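Long-range contact in phosphoinositol-specific phospholipase C (Pseudomonas sp., PDB 5FYP), which probably cleaves phosphoinositides at the glycerol-phosphate bond in a calcium-dependent reaction, as a bacterial phospholipase C with a TIM-barrel-type fold: residues Phe51-Asp56 / Lys120-Ser125. Residues are numbered along the deposited sequence; the frame is centred on the assembly and turned at random.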
loop_
_atom_site.group_PDB
_atom_site.type_symbol
_atom_site.label_atom_id
_atom_site.label_comp_id
_atom_site.label_asym_id
_atom_site.label_seq_id
_atom_site.Cartn_x
_atom_site.Cartn_y
_atom_site.Cartn_z
ATOM N N PHE A 51 -7.422 1.113 -9.551
ATOM C CA PHE A 51 -8.743 0.497 -9.663
ATOM C C PHE A 51 -9.845 1.517 -9.852
ATOM O O PHE A 51 -9.873 2.591 -9.240
ATOM C CB PHE A 51 -9.004 -0.482 -8.506
ATOM C CG PHE A 51 -9.248 0.147 -7.156
ATOM C CD1 PHE A 51 -8.214 0.574 -6.322
ATOM C CD2 PHE A 51 -10.545 0.242 -6.661
ATOM C CE1 PHE A 51 -8.467 1.092 -5.064
ATOM C CE2 PHE A 51 -10.798 0.734 -5.398
ATOM C CZ PHE A 51 -9.770 1.168 -4.604
ATOM N N TRP A 52 -10.755 1.136 -10.737
ATOM C CA TRP A 52 -11.842 1.985 -11.260
ATOM C C TRP A 52 -13.167 1.354 -10.931
ATOM O O TRP A 52 -13.339 0.124 -10.984
ATOM C CB TRP A 52 -11.696 2.119 -12.786
ATOM C CG TRP A 52 -10.441 2.820 -13.223
ATOM C CD1 TRP A 52 -9.184 2.311 -13.288
ATOM C CD2 TRP A 52 -10.330 4.194 -13.602
ATOM N NE1 TRP A 52 -8.305 3.290 -13.673
ATOM C CE2 TRP A 52 -8.980 4.452 -13.880
ATOM C CE3 TRP A 52 -11.248 5.232 -13.725
ATOM C CZ2 TRP A 52 -8.521 5.712 -14.256
ATOM C CZ3 TRP A 52 -10.794 6.483 -14.100
ATOM C CH2 TRP A 52 -9.442 6.712 -14.353
ATOM N N ASP A 53 -14.145 2.195 -10.618
ATOM C CA ASP A 53 -15.511 1.722 -10.419
ATOM C C ASP A 53 -16.191 1.339 -11.733
ATOM O O ASP A 53 -16.978 0.405 -11.806
ATOM C CB ASP A 53 -16.340 2.819 -9.744
ATOM C CG ASP A 53 -16.066 2.926 -8.258
ATOM O OD1 ASP A 53 -14.883 2.986 -7.857
ATOM O OD2 ASP A 53 -17.046 2.863 -7.474
ATOM N N GLN A 54 -15.924 2.133 -12.772
ATOM C CA GLN A 54 -16.647 2.039 -14.046
ATOM C C GLN A 54 -15.742 1.441 -15.137
ATOM O O GLN A 54 -14.521 1.459 -15.023
ATOM C CB GLN A 54 -17.115 3.432 -14.489
ATOM C CG GLN A 54 -17.912 4.236 -13.503
ATOM C CD GLN A 54 -19.261 3.663 -13.277
ATOM O OE1 GLN A 54 -19.774 2.883 -14.088
ATOM N NE2 GLN A 54 -19.830 3.989 -12.142
ATOM N N ARG A 55 -16.359 0.935 -16.198
ATOM C CA ARG A 55 -15.629 0.379 -17.352
ATOM C C ARG A 55 -14.927 1.473 -18.118
ATOM O O ARG A 55 -13.834 1.270 -18.647
ATOM C CB ARG A 55 -16.613 -0.376 -18.254
ATOM C CG ARG A 55 -15.973 -1.057 -19.466
ATOM C CD ARG A 55 -16.989 -1.853 -20.278
ATOM N NE ARG A 55 -17.399 -3.046 -19.532
ATOM C CZ ARG A 55 -16.661 -4.158 -19.302
ATOM N NH1 ARG A 55 -15.406 -4.301 -19.776
ATOM N NH2 ARG A 55 -17.194 -5.165 -18.585
ATOM N N ASP A 56 -15.557 2.627 -18.186
ATOM C CA ASP A 56 -14.935 3.855 -18.641
ATOM C C ASP A 56 -15.107 4.900 -17.551
ATOM O O ASP A 56 -15.089 4.535 -16.413
ATOM C CB ASP A 56 -15.430 4.267 -20.046
ATOM C CG ASP A 56 -16.929 4.515 -20.129
ATOM O OD1 ASP A 56 -17.594 4.655 -19.073
ATOM O OD2 ASP A 56 -17.421 4.541 -21.273
ATOM N N LYS A 120 -6.913 4.213 -5.887
ATOM C CA LYS A 120 -8.295 4.360 -6.262
ATOM C C LYS A 120 -8.449 5.538 -7.226
ATOM O O LYS A 120 -7.964 6.612 -6.946
ATOM C CB LYS A 120 -9.150 4.599 -5.019
ATOM C CG LYS A 120 -10.638 4.519 -5.310
ATOM C CD LYS A 120 -11.508 4.661 -4.071
ATOM C CE LYS A 120 -12.875 4.074 -4.178
ATOM N NZ LYS A 120 -13.563 4.229 -5.474
ATOM N N LYS A 121 -9.174 5.323 -8.327
ATOM C CA LYS A 121 -9.241 6.317 -9.411
ATOM C C LYS A 121 -10.555 7.072 -9.532
ATOM O O LYS A 121 -10.593 8.097 -10.206
ATOM C CB LYS A 121 -8.864 5.661 -10.736
ATOM C CG LYS A 121 -7.420 5.164 -10.753
ATOM C CD LYS A 121 -6.393 6.275 -10.662
ATOM C CE LYS A 121 -4.978 5.755 -10.586
ATOM N NZ LYS A 121 -3.989 6.856 -10.455
ATOM N N GLN A 122 -11.617 6.607 -8.873
ATOM C CA GLN A 122 -12.928 7.274 -8.870
ATOM C C GLN A 122 -13.390 7.390 -7.414
ATOM O O GLN A 122 -12.716 6.955 -6.487
ATOM C CB GLN A 122 -13.917 6.519 -9.753
ATOM C CG GLN A 122 -13.496 6.576 -11.212
ATOM C CD GLN A 122 -14.368 5.806 -12.146
ATOM O OE1 GLN A 122 -14.545 4.605 -12.001
ATOM N NE2 GLN A 122 -14.840 6.485 -13.180
ATOM N N GLY A 123 -14.546 8.018 -7.213
ATOM C CA GLY A 123 -15.097 8.162 -5.874
ATOM C C GLY A 123 -15.764 6.919 -5.343
ATOM O O GLY A 123 -15.867 5.911 -6.052
ATOM N N TRP A 124 -16.199 6.977 -4.083
ATOM C CA TRP A 124 -16.954 5.883 -3.491
ATOM C C TRP A 124 -18.390 5.923 -4.028
ATOM O O TRP A 124 -18.938 7.002 -4.266
ATOM C CB TRP A 124 -16.989 6.022 -1.967
ATOM C CG TRP A 124 -15.645 5.864 -1.377
ATOM C CD1 TRP A 124 -14.866 6.826 -0.811
ATOM C CD2 TRP A 124 -14.904 4.653 -1.269
ATOM N NE1 TRP A 124 -13.669 6.299 -0.411
ATOM C CE2 TRP A 124 -13.668 4.961 -0.698
ATOM C CE3 TRP A 124 -15.164 3.342 -1.657
ATOM C CZ2 TRP A 124 -12.695 3.977 -0.486
ATOM C CZ3 TRP A 124 -14.212 2.384 -1.438
ATOM C CH2 TRP A 124 -12.987 2.694 -0.862
ATOM N N SER A 125 -19.018 4.758 -4.160
ATOM C CA SER A 125 -20.471 4.755 -4.435
ATOM C C SER A 125 -21.273 4.839 -3.160
ATOM O O SER A 125 -20.751 4.694 -2.064
ATOM C CB SER A 125 -20.893 3.490 -5.179
ATOM O OG SER A 125 -21.164 2.378 -4.328
HETATM O O HOH W 1 -12.303 3.680 -8.067
HETATM O O HOH W 2 -15.878 2.598 -5.039
#
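With CG of Phe51 set between the backbone N and the carbonyl carbon (chi1 72°) and CG of Lys120 anti to its own N (chi1 -170°), the phenyl ring lies against the lysine CA, CB and CG, and Phe51 CZ comes within 3.5 Å of Lys120 CB. These two residues pair where the neighbouring parallel strands 46-52 and 114-120 of the TIM-barrel-type fold run out, with the Lys121 side chain about 4 Å from the bound calcium at its nearest atom. The last backbone bond here runs from Lys121 N to Phe51 O, 3.0 Å. One residue on, Trp52 offers a ring face to Lys121, whose CB sits over the centre of the six-membered ring, 3.4 Å from its centroid, a CH-pi contact; the chain then bends at chi2 and its NZ hydrogen-bonds OD2 of Asp119, a calcium ligand. Beyond the strands, side chains take over the joining. Gln122 reaches past the edge of the indole, extended beyond CG, and its OE1 accepts two backbone N-H groups: Gln54 N at 2.9 Å, in the carbonyl plane, and Asp53 N in a weak, bent bond. Lys120 NZ hydrogen-bonds Gln122 O and Gly123 O, standing above both carbonyl planes, and forms a salt bridge with Asp53 OD1 at 3.0 Å. Asp53 OD2 also forms a salt bridge with Arg131, and two cationic partners on one buried carboxylate should favour its ionised form. A water bridges the two segments, donating to Phe51 O and to Asp53 OD1 (2.7 Å) while accepting from Gln122 N at 3.1 Å.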